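Local structure of putative polyketide synthase (Brevibacillus brevis, 6HP2) at residues Y44-F57 with E72-R84. The protein is the O-methyltransferase domain of a polyketide synthase multienzyme that probably acts in bacillaene biosynthesis, here with S-adenosyl-L-homocysteine bound. Residues are numbered along the deposited sequence; the frame is centred on the assembly and turned at random.
With SAH (S-adenosyl-L-homocysteine), chain B.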
ATOM      1  N   TYR A  44      -8.003  -1.012   7.666  1.00 37.70           N
ATOM      2  CA  TYR A  44      -6.789  -1.038   6.867  1.00 33.34           C
ATOM      3  C   TYR A  44      -5.748  -1.835   7.618  1.00 34.19           C
ATOM      4  O   TYR A  44      -5.627  -1.684   8.825  1.00 53.20           O
ATOM      5  CB  TYR A  44      -6.284   0.368   6.610  1.00 34.81           C
ATOM      6  CG  TYR A  44      -7.297   1.257   5.911  1.00 31.73           C
ATOM      7  CD1 TYR A  44      -7.594   1.104   4.555  1.00 31.96           C
ATOM      8  CD2 TYR A  44      -7.879   2.306   6.607  1.00 42.99           C
ATOM      9  CE1 TYR A  44      -8.523   1.950   3.932  1.00 30.04           C
ATOM     10  CE2 TYR A  44      -8.779   3.146   6.022  1.00 45.72           C
ATOM     11  CZ  TYR A  44      -9.109   2.974   4.683  1.00 38.58           C
ATOM     12  OH  TYR A  44      -9.999   3.813   4.097  1.00 56.29           O
ATOM     13  N   LEU A  45      -5.005  -2.682   6.894  1.00 34.11           N
ATOM     14  CA  LEU A  45      -3.979  -3.541   7.490  1.00 39.57           C
ATOM     15  C   LEU A  45      -2.569  -3.003   7.244  1.00 42.01           C
ATOM     16  O   LEU A  45      -1.638  -3.762   6.979  1.00 47.87           O
ATOM     17  CB  LEU A  45      -4.100  -4.951   6.942  1.00 36.30           C
ATOM     18  CG  LEU A  45      -5.521  -5.580   7.013  1.00 41.83           C
ATOM     19  CD1 LEU A  45      -5.488  -6.965   6.404  1.00 34.76           C
ATOM     20  CD2 LEU A  45      -6.009  -5.574   8.430  1.00 43.99           C
ATOM     21  N   THR A  46      -2.381  -1.706   7.348  1.00 36.79           N
ATOM     22  CA  THR A  46      -1.084  -1.070   7.079  1.00 39.99           C
ATOM     23  C   THR A  46      -0.672  -0.156   8.234  1.00 31.54           C
ATOM     24  O   THR A  46      -1.493   0.258   9.054  1.00 35.79           O
ATOM     25  CB  THR A  46      -1.180  -0.220   5.806  1.00 36.33           C
ATOM     26  OG1 THR A  46      -2.183   0.784   6.020  1.00 37.06           O
ATOM     27  CG2 THR A  46      -1.615  -1.090   4.608  1.00 45.24           C
ATOM     28  N   VAL A  47       0.600   0.198   8.270  1.00 26.09           N
ATOM     29  CA  VAL A  47       1.067   1.241   9.169  1.00 28.99           C
ATOM     30  C   VAL A  47       0.605   2.573   8.592  1.00 35.20           C
ATOM     31  O   VAL A  47      -0.094   2.613   7.574  1.00 40.77           O
ATOM     32  CB  VAL A  47       2.594   1.140   9.334  1.00 31.36           C
ATOM     33  CG1 VAL A  47       2.920  -0.197   9.986  1.00 42.30           C
ATOM     34  CG2 VAL A  47       3.271   1.268   7.962  1.00 33.95           C
ATOM     35  N   CYS A  48       0.937   3.660   9.265  1.00 30.20           N
ATOM     36  CA  CYS A  48       0.385   4.969   8.954  1.00 33.67           C
ATOM     37  C   CYS A  48       1.419   6.001   9.349  1.00 25.76           C
ATOM     38  O   CYS A  48       2.252   5.748  10.228  1.00 28.67           O
ATOM     39  CB  CYS A  48      -0.937   5.229   9.704  1.00 38.87           C
ATOM     40  SG  CYS A  48      -0.805   5.431  11.524  1.00 44.80           S
ATOM     41  N   PRO A  49       1.388   7.188   8.722  1.00 26.96           N
ATOM     42  CA  PRO A  49       2.394   8.213   8.994  1.00 22.47           C
ATOM     43  C   PRO A  49       2.039   9.258  10.052  1.00 30.29           C
ATOM     44  O   PRO A  49       0.964   9.836   9.952  1.00 32.42           O
ATOM     45  CB  PRO A  49       2.446   8.950   7.664  1.00 22.81           C
ATOM     46  CG  PRO A  49       1.023   8.977   7.264  1.00 26.16           C
ATOM     47  CD  PRO A  49       0.550   7.588   7.583  1.00 23.26           C
ATOM     48  N   PHE A  50       2.866   9.438  11.088  1.00 25.58           N
ATOM     49  CA  PHE A  50       2.707  10.499  12.081  1.00 24.22           C
ATOM     50  C   PHE A  50       3.654  11.636  11.709  1.00 33.38           C
ATOM     51  O   PHE A  50       4.832  11.385  11.472  1.00 30.58           O
ATOM     52  CB  PHE A  50       3.055  10.032  13.472  1.00 25.60           C
ATOM     53  CG  PHE A  50       1.923   9.308  14.198  1.00 24.33           C
ATOM     54  CD1 PHE A  50       0.834   8.845  13.522  1.00 31.60           C
ATOM     55  CD2 PHE A  50       1.994   9.070  15.559  1.00 31.57           C
ATOM     56  CE1 PHE A  50      -0.193   8.200  14.182  1.00 35.55           C
ATOM     57  CE2 PHE A  50       1.000   8.398  16.201  1.00 35.44           C
ATOM     58  CZ  PHE A  50      -0.115   7.970  15.500  1.00 35.44           C
ATOM     59  N   GLU A  51       3.166  12.881  11.720  1.00 31.59           N
ATOM     60  CA  GLU A  51       4.036  14.045  11.451  1.00 34.19           C
ATOM     61  C   GLU A  51       5.108  14.193  12.516  1.00 36.15           C
ATOM     62  O   GLU A  51       6.237  14.640  12.229  1.00 30.09           O
ATOM     63  CB  GLU A  51       3.209  15.321  11.367  1.00 72.10           C
ATOM     64  CG  GLU A  51       2.239  15.358  10.168  1.00121.83           C
ATOM     65  CD  GLU A  51       1.516  16.698  10.033  1.00146.90           C
ATOM     66  OE1 GLU A  51       1.802  17.627  10.824  1.00156.03           O
ATOM     67  OE2 GLU A  51       0.659  16.817   9.132  1.00151.91           O
ATOM     68  N   ARG A  52       4.810  13.746  13.731  1.00 34.07           N
ATOM     69  CA  ARG A  52       5.738  13.801  14.846  1.00 32.32           C
ATOM     70  C   ARG A  52       5.474  12.620  15.757  1.00 30.88           C
ATOM     71  O   ARG A  52       4.390  12.033  15.747  1.00 32.10           O
ATOM     72  CB  ARG A  52       5.582  15.103  15.649  1.00 43.97           C
ATOM     73  CG  ARG A  52       4.230  15.260  16.299  1.00 88.59           C
ATOM     74  CD  ARG A  52       3.763  16.709  16.347  1.00116.46           C
ATOM     75  NE  ARG A  52       3.320  17.222  15.048  1.00109.52           N
ATOM     76  CZ  ARG A  52       2.092  17.075  14.557  1.00101.28           C
ATOM     77  NH1 ARG A  52       1.174  16.410  15.235  1.00 84.36           N
ATOM     78  NH2 ARG A  52       1.783  17.587  13.376  1.00115.93           N
ATOM     79  N   LYS A  53       6.469  12.294  16.569  1.00 34.85           N
ATOM     80  CA  LYS A  53       6.265  11.325  17.646  1.00 35.24           C
ATOM     81  C   LYS A  53       5.310  11.876  18.692  1.00 43.86           C
ATOM     82  O   LYS A  53       5.384  13.051  19.068  1.00 43.63           O
ATOM     83  CB  LYS A  53       7.599  10.956  18.292  1.00 43.70           C
ATOM     84  CG  LYS A  53       8.540  10.275  17.309  1.00 63.87           C
ATOM     85  CD  LYS A  53       9.910  10.029  17.929  1.00 69.34           C
ATOM     86  CE  LYS A  53      10.811   9.274  16.964  1.00 80.47           C
ATOM     87  NZ  LYS A  53      10.998  10.003  15.666  1.00100.62           N
ATOM     88  N   ILE A  54       4.393  11.034  19.153  1.00 37.48           N
ATOM     89  CA  ILE A  54       3.496  11.398  20.253  1.00 47.26           C
ATOM     90  C   ILE A  54       3.987  10.675  21.495  1.00 49.25           C
ATOM     91  O   ILE A  54       3.883   9.437  21.564  1.00 40.48           O
ATOM     92  CB  ILE A  54       2.037  11.047  19.941  1.00 44.74           C
ATOM     93  CG1 ILE A  54       1.609  11.780  18.662  1.00 41.95           C
ATOM     94  CG2 ILE A  54       1.129  11.435  21.110  1.00 48.38           C
ATOM     95  CD1 ILE A  54       0.262  11.354  18.155  1.00 46.03           C
ATOM     96  N   PRO A  55       4.541  11.382  22.492  1.00 52.76           N
ATOM     97  CA  PRO A  55       5.021  10.686  23.687  1.00 54.45           C
ATOM     98  C   PRO A  55       3.879  10.003  24.422  1.00 50.21           C
ATOM     99  O   PRO A  55       2.789  10.565  24.595  1.00 48.12           O
ATOM    100  CB  PRO A  55       5.666  11.798  24.525  1.00 67.42           C
ATOM    101  CG  PRO A  55       5.063  13.084  24.002  1.00 66.31           C
ATOM    102  CD  PRO A  55       4.795  12.842  22.546  1.00 55.61           C
ATOM    103  N   GLY A  56       4.136   8.761  24.843  1.00 60.51           N
ATOM    104  CA  GLY A  56       3.140   7.948  25.501  1.00 64.11           C
ATOM    105  C   GLY A  56       2.254   7.147  24.564  1.00 62.56           C
ATOM    106  O   GLY A  56       1.710   6.117  24.970  1.00 50.54           O
ATOM    107  N   PHE A  57       2.085   7.599  23.326  1.00 53.55           N
ATOM    108  CA  PHE A  57       1.273   6.869  22.374  1.00 43.58           C
ATOM    109  C   PHE A  57       1.972   5.565  21.998  1.00 44.63           C
ATOM    110  O   PHE A  57       3.097   5.566  21.501  1.00 48.33           O
ATOM    111  CB  PHE A  57       1.027   7.711  21.132  1.00 46.08           C
ATOM    112  CG  PHE A  57      -0.151   7.259  20.304  1.00 44.77           C
ATOM    113  CD1 PHE A  57      -0.000   6.268  19.395  1.00 36.02           C
ATOM    114  CD2 PHE A  57      -1.382   7.845  20.448  1.00 47.18           C
ATOM    115  CE1 PHE A  57      -1.044   5.849  18.623  1.00 38.90           C
ATOM    116  CE2 PHE A  57      -2.433   7.447  19.670  1.00 52.85           C
ATOM    117  CZ  PHE A  57      -2.250   6.432  18.737  1.00 39.59           C
ATOM    118  N   GLU A  72      -8.315   6.364  20.147  1.00 23.50           N
ATOM    119  CA  GLU A  72      -6.960   6.360  19.629  1.00 27.65           C
ATOM    120  C   GLU A  72      -6.912   5.638  18.301  1.00 39.97           C
ATOM    121  O   GLU A  72      -6.164   6.032  17.383  1.00 30.55           O
ATOM    122  CB  GLU A  72      -5.990   5.743  20.632  1.00 29.83           C
ATOM    123  CG  GLU A  72      -5.831   6.470  21.944  1.00 36.64           C
ATOM    124  CD  GLU A  72      -6.926   6.149  22.997  1.00 36.51           C
ATOM    125  OE1 GLU A  72      -7.845   5.345  22.723  1.00 38.82           O
ATOM    126  OE2 GLU A  72      -6.853   6.738  24.085  1.00 37.06           O
ATOM    127  N   ARG A  73      -7.737   4.600  18.157  1.00 29.74           N
ATOM    128  CA  ARG A  73      -7.762   3.881  16.901  1.00 30.72           C
ATOM    129  C   ARG A  73      -8.381   4.739  15.807  1.00 31.03           C
ATOM    130  O   ARG A  73      -8.023   4.600  14.632  1.00 28.45           O
ATOM    131  CB  ARG A  73      -8.526   2.555  17.058  1.00 36.43           C
ATOM    132  CG  ARG A  73      -8.418   1.625  15.824  1.00 71.68           C
ATOM    133  CD  ARG A  73      -7.004   1.100  15.599  1.00105.62           C
ATOM    134  NE  ARG A  73      -6.806   0.352  14.346  1.00109.18           N
ATOM    135  CZ  ARG A  73      -6.786   0.896  13.124  1.00 84.23           C
ATOM    136  NH1 ARG A  73      -7.005   2.193  12.965  1.00 67.20           N
ATOM    137  NH2 ARG A  73      -6.569   0.147  12.046  1.00 62.13           N
ATOM    138  N   GLU A  74      -9.282   5.653  16.173  1.00 32.54           N
ATOM    139  CA  GLU A  74      -9.789   6.630  15.210  1.00 30.79           C
ATOM    140  C   GLU A  74      -8.686   7.576  14.754  1.00 25.75           C
ATOM    141  O   GLU A  74      -8.666   7.987  13.587  1.00 28.43           O
ATOM    142  CB  GLU A  74     -10.966   7.401  15.826  1.00 37.27           C
ATOM    143  CG  GLU A  74     -11.680   8.379  14.962  1.00 91.66           C
ATOM    144  CD  GLU A  74     -12.701   9.208  15.762  1.00132.04           C
ATOM    145  OE1 GLU A  74     -12.573  10.453  15.798  1.00150.55           O
ATOM    146  OE2 GLU A  74     -13.621   8.609  16.370  1.00148.33           O
ATOM    147  N   MET A  75      -7.769   7.939  15.649  1.00 29.20           N
ATOM    148  CA  MET A  75      -6.644   8.799  15.260  1.00 28.55           C
ATOM    149  C   MET A  75      -5.789   8.103  14.221  1.00 25.35           C
ATOM    150  O   MET A  75      -5.310   8.713  13.252  1.00 29.88           O
ATOM    151  CB  MET A  75      -5.760   9.164  16.461  1.00 33.86           C
ATOM    152  CG  MET A  75      -6.265  10.239  17.356  1.00 45.26           C
ATOM    153  SD  MET A  75      -5.307  10.270  18.924  1.00 44.21           S
ATOM    154  CE  MET A  75      -3.734  10.722  18.341  1.00 35.32           C
ATOM    155  N   VAL A  76      -5.562   6.817  14.436  1.00 23.98           N
ATOM    156  CA  VAL A  76      -4.762   6.004  13.528  1.00 25.57           C
ATOM    157  C   VAL A  76      -5.446   5.919  12.192  1.00 26.22           C
ATOM    158  O   VAL A  76      -4.825   6.119  11.138  1.00 29.04           O
ATOM    159  CB  VAL A  76      -4.510   4.600  14.129  1.00 24.92           C
ATOM    160  CG1 VAL A  76      -3.830   3.713  13.130  1.00 35.51           C
ATOM    161  CG2 VAL A  76      -3.634   4.769  15.404  1.00 29.12           C
ATOM    162  N   ARG A  77      -6.751   5.685  12.221  1.00 30.23           N
ATOM    163  CA  ARG A  77      -7.505   5.549  10.984  1.00 27.02           C
ATOM    164  C   ARG A  77      -7.414   6.805  10.131  1.00 23.86           C
ATOM    165  O   ARG A  77      -7.313   6.730   8.906  1.00 23.25           O
ATOM    166  CB  ARG A  77      -8.942   5.244  11.302  1.00 29.18           C
ATOM    167  CG  ARG A  77      -9.744   4.804  10.050  1.00 37.83           C
ATOM    168  CD  ARG A  77     -11.208   4.533  10.432  1.00 67.16           C
ATOM    169  NE  ARG A  77     -11.896   3.706   9.441  1.00123.31           N
ATOM    170  CZ  ARG A  77     -12.355   4.153   8.272  1.00121.35           C
ATOM    171  NH1 ARG A  77     -12.193   5.425   7.928  1.00108.06           N
ATOM    172  NH2 ARG A  77     -12.973   3.327   7.441  1.00117.67           N
ATOM    173  N   GLU A  78      -7.499   7.969  10.759  1.00 21.42           N
ATOM    174  CA  GLU A  78      -7.362   9.217  10.017  1.00 25.64           C
ATOM    175  C   GLU A  78      -6.029   9.308   9.289  1.00 22.64           C
ATOM    176  O   GLU A  78      -5.963   9.898   8.212  1.00 25.14           O
ATOM    177  CB  GLU A  78      -7.536  10.425  10.966  1.00 28.43           C
ATOM    178  CG  GLU A  78      -8.936  10.580  11.527  1.00 65.83           C
ATOM    179  CD  GLU A  78      -9.046  11.744  12.508  1.00 90.39           C
ATOM    180  OE1 GLU A  78      -8.000  12.254  12.956  1.00 97.74           O
ATOM    181  OE2 GLU A  78     -10.181  12.146  12.825  1.00100.92           O
ATOM    182  N   LYS A  79      -4.939   8.838   9.905  1.00 22.76           N
ATOM    183  CA  LYS A  79      -3.649   8.870   9.249  1.00 24.37           C
ATOM    184  C   LYS A  79      -3.563   7.838   8.157  1.00 26.41           C
ATOM    185  O   LYS A  79      -2.899   8.065   7.142  1.00 23.94           O
ATOM    186  CB  LYS A  79      -2.535   8.683  10.293  1.00 25.07           C
ATOM    187  CG  LYS A  79      -2.597   9.794  11.401  1.00 30.82           C
ATOM    188  CD  LYS A  79      -2.360  11.155  10.711  1.00 58.82           C
ATOM    189  CE  LYS A  79      -2.079  12.259  11.734  1.00 90.42           C
ATOM    190  NZ  LYS A  79      -3.314  12.881  12.264  1.00 97.45           N
ATOM    191  N   GLN A  80      -4.209   6.704   8.337  1.00 24.87           N
ATOM    192  CA  GLN A  80      -4.311   5.721   7.250  1.00 20.43           C
ATOM    193  C   GLN A  80      -5.057   6.294   6.064  1.00 24.81           C
ATOM    194  O   GLN A  80      -4.674   6.066   4.909  1.00 24.80           O
ATOM    195  CB  GLN A  80      -5.017   4.462   7.764  1.00 30.78           C
ATOM    196  CG  GLN A  80      -4.124   3.710   8.753  1.00 47.91           C
ATOM    197  CD  GLN A  80      -4.784   2.536   9.329  1.00 48.66           C
ATOM    198  OE1 GLN A  80      -5.916   2.637   9.797  1.00 50.34           O
ATOM    199  NE2 GLN A  80      -4.109   1.393   9.290  1.00 41.01           N
ATOM    200  N   VAL A  81      -6.132   7.032   6.332  1.00 24.95           N
ATOM    201  CA  VAL A  81      -6.836   7.695   5.257  1.00 27.65           C
ATOM    202  C   VAL A  81      -5.943   8.767   4.621  1.00 23.43           C
ATOM    203  O   VAL A  81      -5.926   8.937   3.407  1.00 22.13           O
ATOM    204  CB  VAL A  81      -8.141   8.291   5.792  1.00 25.82           C
ATOM    205  CG1 VAL A  81      -8.732   9.226   4.756  1.00 25.19           C
ATOM    206  CG2 VAL A  81      -9.158   7.132   6.186  1.00 26.91           C
ATOM    207  N   GLU A  82      -5.282   9.567   5.438  1.00 22.78           N
ATOM    208  CA  GLU A  82      -4.484  10.668   4.900  1.00 25.90           C
ATOM    209  C   GLU A  82      -3.444  10.136   3.920  1.00 26.77           C
ATOM    210  O   GLU A  82      -3.248  10.684   2.833  1.00 23.77           O
ATOM    211  CB  GLU A  82      -3.804  11.402   6.047  1.00 30.24           C
ATOM    212  CG  GLU A  82      -2.805  12.513   5.562  1.00 34.35           C
ATOM    213  CD  GLU A  82      -1.873  12.937   6.693  1.00 47.82           C
ATOM    214  OE1 GLU A  82      -2.305  13.821   7.451  1.00 31.58           O
ATOM    215  OE2 GLU A  82      -0.743  12.356   6.837  1.00 30.84           O
ATOM    216  N   MET A  83      -2.741   9.079   4.309  1.00 25.94           N
ATOM    217  CA  MET A  83      -1.711   8.510   3.442  1.00 27.15           C
ATOM    218  C   MET A  83      -2.279   8.042   2.113  1.00 26.31           C
ATOM    219  O   MET A  83      -1.687   8.258   1.054  1.00 22.62           O
ATOM    220  CB  MET A  83      -1.026   7.347   4.128  1.00 25.41           C
ATOM    221  CG  MET A  83       0.074   6.718   3.277  1.00 29.47           C
ATOM    222  SD  MET A  83       1.089   5.512   4.226  1.00 30.94           S
ATOM    223  CE  MET A  83      -0.062   4.241   4.655  1.00 30.92           C
ATOM    224  N   ARG A  84      -3.398   7.349   2.147  1.00 23.96           N
ATOM    225  CA  ARG A  84      -4.063   6.945   0.904  1.00 22.05           C
ATOM    226  C   ARG A  84      -4.497   8.146   0.077  1.00 23.51           C
ATOM    227  O   ARG A  84      -4.439   8.103  -1.153  1.00 23.99           O
ATOM    228  CB  ARG A  84      -5.251   6.049   1.255  1.00 21.64           C
ATOM    229  CG  ARG A  84      -4.817   4.657   1.652  1.00 21.00           C
ATOM    230  CD  ARG A  84      -6.022   3.858   2.205  1.00 30.57           C
ATOM    231  NE  ARG A  84      -5.741   2.422   2.204  1.00 41.51           N
ATOM    232  CZ  ARG A  84      -4.962   1.814   3.101  1.00 33.09           C
ATOM    233  NH1 ARG A  84      -4.331   2.522   4.063  1.00 35.11           N
ATOM    234  NH2 ARG A  84      -4.798   0.516   3.007  1.00 52.87           N
TER
HETATM  235  N   SAH B2201      -4.015  -3.494   0.796  1.00 29.00           N
HETATM  236  CA  SAH B2201      -4.732  -3.877   2.008  1.00 32.79           C
HETATM  237  CB  SAH B2201      -4.111  -5.094   2.682  1.00 27.51           C
HETATM  238  CG  SAH B2201      -2.604  -5.051   2.863  1.00 27.77           C
HETATM  239  SD  SAH B2201      -2.029  -6.458   3.859  1.00 30.64           S
HETATM  240  C   SAH B2201      -4.750  -2.683   2.930  1.00 42.42           C
HETATM  241  O   SAH B2201      -5.326  -2.743   4.016  1.00 32.30           O
HETATM  242  OXT SAH B2201      -4.198  -1.646   2.579  1.00 42.69           O
HETATM  243  C5' SAH B2201      -1.332  -7.439   2.510  1.00 30.88           C
HETATM  244  C4' SAH B2201      -2.410  -8.013   1.593  1.00 29.67           C
HETATM  245  O4' SAH B2201      -1.759  -8.648   0.469  1.00 31.28           O
HETATM  246  C3' SAH B2201      -3.196  -9.176   2.283  1.00 28.14           C
HETATM  247  O3' SAH B2201      -4.566  -8.959   1.913  1.00 26.61           O
HETATM  248  C2' SAH B2201      -2.664 -10.471   1.672  1.00 27.70           C
HETATM  249  O2' SAH B2201      -3.583 -11.520   1.605  1.00 27.74           O
HETATM  250  C1' SAH B2201      -2.268  -9.959   0.269  1.00 29.59           C
HETATM  251  N9  SAH B2201      -1.303 -10.775  -0.464  1.00 26.86           N
HETATM  252  C8  SAH B2201      -0.042 -11.143  -0.087  1.00 26.91           C
HETATM  253  N7  SAH B2201       0.436 -11.928  -1.057  1.00 22.86           N
HETATM  254  C5  SAH B2201      -0.473 -12.007  -2.058  1.00 25.52           C
HETATM  255  C6  SAH B2201      -0.511 -12.670  -3.279  1.00 24.69           C
HETATM  256  N6  SAH B2201       0.497 -13.387  -3.772  1.00 24.22           N
HETATM  257  N1  SAH B2201      -1.609 -12.523  -4.076  1.00 24.10           N
HETATM  258  C2  SAH B2201      -2.715 -11.816  -3.643  1.00 22.21           C
HETATM  259  N3  SAH B2201      -2.678 -11.194  -2.421  1.00 23.52           N
HETATM  260  C4  SAH B2201      -1.601 -11.329  -1.637  1.00 22.96           C
HETATM  261  O   HOH W   1      -4.508  -2.537  11.476  1.00 51.54           O
HETATM  262  O   HOH W   2       0.707  12.172   9.013  1.00 41.72           O
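With CG set opposite its carbonyl carbon (chi1 -70°) and the chain straight on to the amide, Gln-80 reaches from the helix to the backbone of Tyr-44 and Thr-46. NE2 of Gln-80 donates to Thr-46 O at 2.9 Å, with the acceptor near the amide plane, and weakly to Tyr-44 O at 3.5 Å. NH1 and NH2 of Arg-73 each bond weakly to Gln-80 OE1; with the NE2 bond to Thr-46 O, this is consistent with one amide orientation. A water bonded to Tyr-44 O also links weakly to Arg-73 NH2.

The Tyr-44 ring sits between Arg-77 and Arg-84, pointing across the helix: its CE2 lies over one face of the Arg-77 guanidinium, 4.3 Å from CZ, and meets Val-81 CG2 at 4.0 Å. Its hydroxyl bonds to Gln-112, and Arg-77 NH2 to Glu-42 O. Arg-84 NH1 gives Thr-46 OG1 a weak but nearly straight bond (171°), while Arg-84 NE pairs with Asp-109. Leu-45 N holds S-adenosyl-L-homocysteine atom O, a carboxylate oxygen, at 2.9 Å; Leu-45 and Arg-84 are binding residues of the ligand pocket in this Rossmann-like methyltransferase domain.

Farther along the loop the contact turns mostly apolar. Cys-48 SG rests on Val-76 CG1, and Pro-49 CD packs against Met-83 CB at 3.8 Å, while a water joins Pro-49 O to Glu-82 OE2, itself also bonded to Tyr-316 OH. At the far end Met-75 makes a Met-aromatic contact with the Phe-57 ring, and Phe-57 CZ brings that ring edge-on to Val-76 CG2.

Helix 59-64 meets Cys-48 and Val-76 through Met-59; helix 242-249 packs against Val-47, Pro-49 and Phe-50, and helix 316-326 touches Pro-49 and Met-83 through Tyr-316, setting the loop among three helices besides 70-88.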